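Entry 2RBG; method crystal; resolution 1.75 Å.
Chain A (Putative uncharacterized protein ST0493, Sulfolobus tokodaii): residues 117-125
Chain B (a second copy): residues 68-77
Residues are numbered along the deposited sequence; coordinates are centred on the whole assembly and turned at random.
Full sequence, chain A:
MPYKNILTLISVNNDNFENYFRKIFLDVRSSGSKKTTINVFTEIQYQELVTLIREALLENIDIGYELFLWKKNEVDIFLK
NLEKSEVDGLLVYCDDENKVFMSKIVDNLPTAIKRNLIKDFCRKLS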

# COMPACT_ATOMS: atom_id res chain seq x y z
N LEU A 117 11.83 -4.41 -4.22
CA LEU A 117 10.60 -4.53 -3.45
C LEU A 117 9.42 -4.36 -4.41
O LEU A 117 9.25 -3.30 -5.02
CB LEU A 117 10.56 -3.44 -2.37
CG LEU A 117 9.31 -3.33 -1.51
CD1 LEU A 117 9.11 -4.60 -0.70
CD2 LEU A 117 9.45 -2.13 -0.58
N ILE A 118 8.61 -5.41 -4.53
CA ILE A 118 7.45 -5.40 -5.43
C ILE A 118 6.20 -4.86 -4.75
O ILE A 118 5.45 -4.08 -5.34
CB ILE A 118 7.16 -6.82 -5.94
CG1 ILE A 118 8.36 -7.35 -6.73
CG2 ILE A 118 5.90 -6.82 -6.81
CD1 ILE A 118 8.23 -8.80 -7.13
N LYS A 119 5.96 -5.30 -3.53
CA LYS A 119 4.80 -4.87 -2.76
C LYS A 119 5.13 -4.96 -1.29
O LYS A 119 5.72 -5.94 -0.83
CB LYS A 119 3.59 -5.75 -3.07
CG LYS A 119 2.35 -5.47 -2.20
CD LYS A 119 1.78 -4.07 -2.43
CE LYS A 119 0.56 -3.79 -1.54
NZ LYS A 119 -0.64 -4.58 -1.94
N ASP A 120 4.77 -3.92 -0.55
CA ASP A 120 5.00 -3.87 0.88
C ASP A 120 3.67 -3.53 1.54
O ASP A 120 3.25 -2.38 1.53
CB ASP A 120 6.04 -2.81 1.23
CG ASP A 120 6.41 -2.80 2.71
OD1 ASP A 120 5.50 -2.77 3.56
OD2 ASP A 120 7.62 -2.82 3.02
N PHE A 121 2.99 -4.54 2.07
CA PHE A 121 1.73 -4.30 2.77
C PHE A 121 2.17 -4.39 4.22
O PHE A 121 1.93 -5.41 4.89
CB PHE A 121 0.70 -5.38 2.47
CG PHE A 121 -0.68 -5.03 2.96
CD1 PHE A 121 -1.53 -4.23 2.20
CD2 PHE A 121 -1.12 -5.48 4.21
CE1 PHE A 121 -2.79 -3.88 2.68
CE2 PHE A 121 -2.38 -5.13 4.69
CZ PHE A 121 -3.21 -4.33 3.92
N CYS A 122 2.81 -3.34 4.71
CA CYS A 122 3.31 -3.35 6.07
C CYS A 122 3.73 -1.99 6.60
O CYS A 122 3.03 -1.39 7.43
CB CYS A 122 4.50 -4.32 6.15
SG CYS A 122 5.33 -4.38 7.76
N ARG A 123 4.86 -1.48 6.12
CA ARG A 123 5.38 -0.20 6.60
C ARG A 123 4.49 1.03 6.43
O ARG A 123 4.57 1.95 7.25
CB ARG A 123 6.76 0.04 5.98
CG ARG A 123 7.81 -0.92 6.56
CD ARG A 123 9.18 -0.72 5.93
NE ARG A 123 9.19 -1.08 4.52
CZ ARG A 123 10.25 -0.98 3.73
NH1 ARG A 123 11.40 -0.53 4.21
NH2 ARG A 123 10.16 -1.32 2.45
N LYS A 124 3.66 1.07 5.40
CA LYS A 124 2.78 2.23 5.21
C LYS A 124 1.47 2.11 5.99
O LYS A 124 0.64 3.02 5.94
CB LYS A 124 2.47 2.44 3.72
CG LYS A 124 3.61 3.07 2.90
CD LYS A 124 3.17 3.32 1.46
CE LYS A 124 4.26 4.00 0.63
NZ LYS A 124 3.80 4.31 -0.77
N LEU A 125 1.27 1.01 6.70
CA LEU A 125 0.05 0.83 7.48
C LEU A 125 0.05 1.79 8.67
O LEU A 125 1.07 1.96 9.34
CB LEU A 125 -0.06 -0.60 8.01
CG LEU A 125 -0.39 -1.70 7.00
CD1 LEU A 125 -0.23 -3.05 7.67
CD2 LEU A 125 -1.81 -1.52 6.48
N PHE B 68 0.12 11.80 1.12
CA PHE B 68 0.40 10.38 1.13
C PHE B 68 0.38 9.93 -0.32
O PHE B 68 -0.59 10.21 -1.03
CB PHE B 68 -0.67 9.63 1.93
CG PHE B 68 -0.60 9.86 3.41
CD1 PHE B 68 0.38 9.24 4.18
CD2 PHE B 68 -1.52 10.70 4.03
CE1 PHE B 68 0.44 9.45 5.55
CE2 PHE B 68 -1.46 10.92 5.41
CZ PHE B 68 -0.48 10.30 6.17
N LEU B 69 1.44 9.29 -0.77
CA LEU B 69 1.50 8.80 -2.14
C LEU B 69 1.28 7.30 -2.16
O LEU B 69 1.80 6.59 -1.29
CB LEU B 69 2.84 9.14 -2.79
CG LEU B 69 2.99 10.58 -3.29
CD1 LEU B 69 2.86 11.54 -2.11
CD2 LEU B 69 4.34 10.75 -3.98
N TRP B 70 0.52 6.82 -3.13
CA TRP B 70 0.24 5.40 -3.24
C TRP B 70 0.45 4.89 -4.66
O TRP B 70 -0.11 5.44 -5.61
CB TRP B 70 -1.21 5.10 -2.84
CG TRP B 70 -1.60 5.64 -1.51
CD1 TRP B 70 -2.38 6.72 -1.26
CD2 TRP B 70 -1.22 5.11 -0.23
NE1 TRP B 70 -2.52 6.91 0.10
CE2 TRP B 70 -1.82 5.93 0.75
CE3 TRP B 70 -0.43 4.02 0.18
CZ2 TRP B 70 -1.65 5.69 2.12
CZ3 TRP B 70 -0.27 3.79 1.54
CH2 TRP B 70 -0.88 4.62 2.49
N LYS B 71 1.25 3.84 -4.80
CA LYS B 71 1.46 3.25 -6.11
C LYS B 71 0.19 2.47 -6.44
O LYS B 71 -0.60 2.17 -5.55
CB LYS B 71 2.70 2.35 -6.10
CG LYS B 71 3.97 3.14 -5.83
CD LYS B 71 5.22 2.31 -6.06
CE LYS B 71 6.47 3.12 -5.75
NZ LYS B 71 6.51 4.41 -6.49
N LYS B 72 -0.01 2.14 -7.72
CA LYS B 72 -1.23 1.46 -8.12
C LYS B 72 -1.57 0.17 -7.37
O LYS B 72 -2.74 -0.16 -7.23
CB LYS B 72 -1.22 1.18 -9.63
CG LYS B 72 -0.11 0.26 -10.10
CD LYS B 72 -0.22 -0.02 -11.60
CE LYS B 72 -0.05 1.26 -12.42
NZ LYS B 72 -0.17 1.00 -13.88
N ASN B 73 -0.56 -0.55 -6.88
CA ASN B 73 -0.84 -1.79 -6.16
C ASN B 73 -0.96 -1.58 -4.65
O ASN B 73 -1.06 -2.55 -3.90
CB ASN B 73 0.23 -2.85 -6.49
CG ASN B 73 1.62 -2.48 -5.98
OD1 ASN B 73 1.90 -1.32 -5.68
ND2 ASN B 73 2.50 -3.48 -5.89
N GLU B 74 -0.98 -0.32 -4.22
CA GLU B 74 -1.08 -0.03 -2.79
C GLU B 74 -2.43 0.54 -2.36
O GLU B 74 -2.57 1.05 -1.25
CB GLU B 74 0.03 0.94 -2.38
CG GLU B 74 1.44 0.43 -2.67
CD GLU B 74 2.51 1.43 -2.28
OE1 GLU B 74 2.35 2.63 -2.59
OE2 GLU B 74 3.52 1.01 -1.68
N VAL B 75 -3.43 0.45 -3.24
CA VAL B 75 -4.74 0.97 -2.88
C VAL B 75 -5.29 0.24 -1.66
O VAL B 75 -6.00 0.82 -0.85
CB VAL B 75 -5.74 0.84 -4.06
CG1 VAL B 75 -7.13 1.28 -3.61
CG2 VAL B 75 -5.29 1.71 -5.23
N ASP B 76 -4.94 -1.04 -1.50
CA ASP B 76 -5.44 -1.77 -0.35
C ASP B 76 -4.89 -1.24 0.97
O ASP B 76 -5.56 -1.31 2.00
CB ASP B 76 -5.18 -3.28 -0.49
CG ASP B 76 -3.71 -3.63 -0.66
OD1 ASP B 76 -2.88 -2.73 -0.84
OD2 ASP B 76 -3.40 -4.84 -0.63
N ILE B 77 -3.67 -0.68 0.95
CA ILE B 77 -3.08 -0.13 2.16
C ILE B 77 -3.85 1.14 2.52
O ILE B 77 -4.20 1.37 3.68
CB ILE B 77 -1.59 0.24 1.96
CG1 ILE B 77 -0.80 -0.98 1.51
CG2 ILE B 77 -1.01 0.77 3.27
CD1 ILE B 77 0.66 -0.67 1.17
O HOH W 1 4.50 -0.86 -4.71
O HOH W 2 4.43 -1.52 -1.89
O HOH W 3 4.17 0.07 0.65
O HOH W 4 5.81 2.42 -2.09

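In chain A, residues 117-121 form a strand that ends in a type I turn from Cys A122 to Leu A125, closed by the backbone hydrogen bond from Leu A125 N to Cys A122 O (3.1 Å). The chain B stretch leaves a strand at Trp B70, passes through a short connection and enters a helix at Val B75, with Glu B74 at the N-cap position. No backbone-to-backbone hydrogen bond joins the two stretches; their CA atoms come nearest at Lys A119 and Asn B73 (7.3 Å) and at Leu A125 and Ile B77 (6.2 Å), so side chains and water fill the space between, burying 550 Å² in all.

Two lysines make both salt bridges and most of the direct hydrogen bonds across the contact. Lys A119, whose CB points sideways, bends at chi2 (p) and brings NZ to Asn B73 O (2.9 Å) and to both carboxylate oxygens of Asp B76, OD1 and OD2 (3.1 Å each), joining a salt bridge to a backbone hydrogen bond. Asn B73 answers with its own side chain, donating from ND2 to Ile A118 O (3.1 Å). Lys A124 reaches across from the turn with chi2 to chi4 all t; its CD lies 3.5 Å from Trp B70 CZ3, and its NZ bonds Leu B69 O (3.1 Å) and forms a salt bridge with Glu B74 OE1 (2.9 Å). That same OE1 accepts from Lys B71 N (2.7 Å), which ties the carboxylate to the chain B backbone at Lys B71, three residues earlier. The other oxygen, OE2, serves water: water 2 links it to Asp A120 N, and water 4 to Lys A124 NZ.

Ile B77 supplies the apolar centre. Its CG1 packs 3.4 Å from Phe A121 CD1, and its CG2 lies 4.0 Å from Leu A125 CD2, so its two branches meet different residues of the chain A stretch.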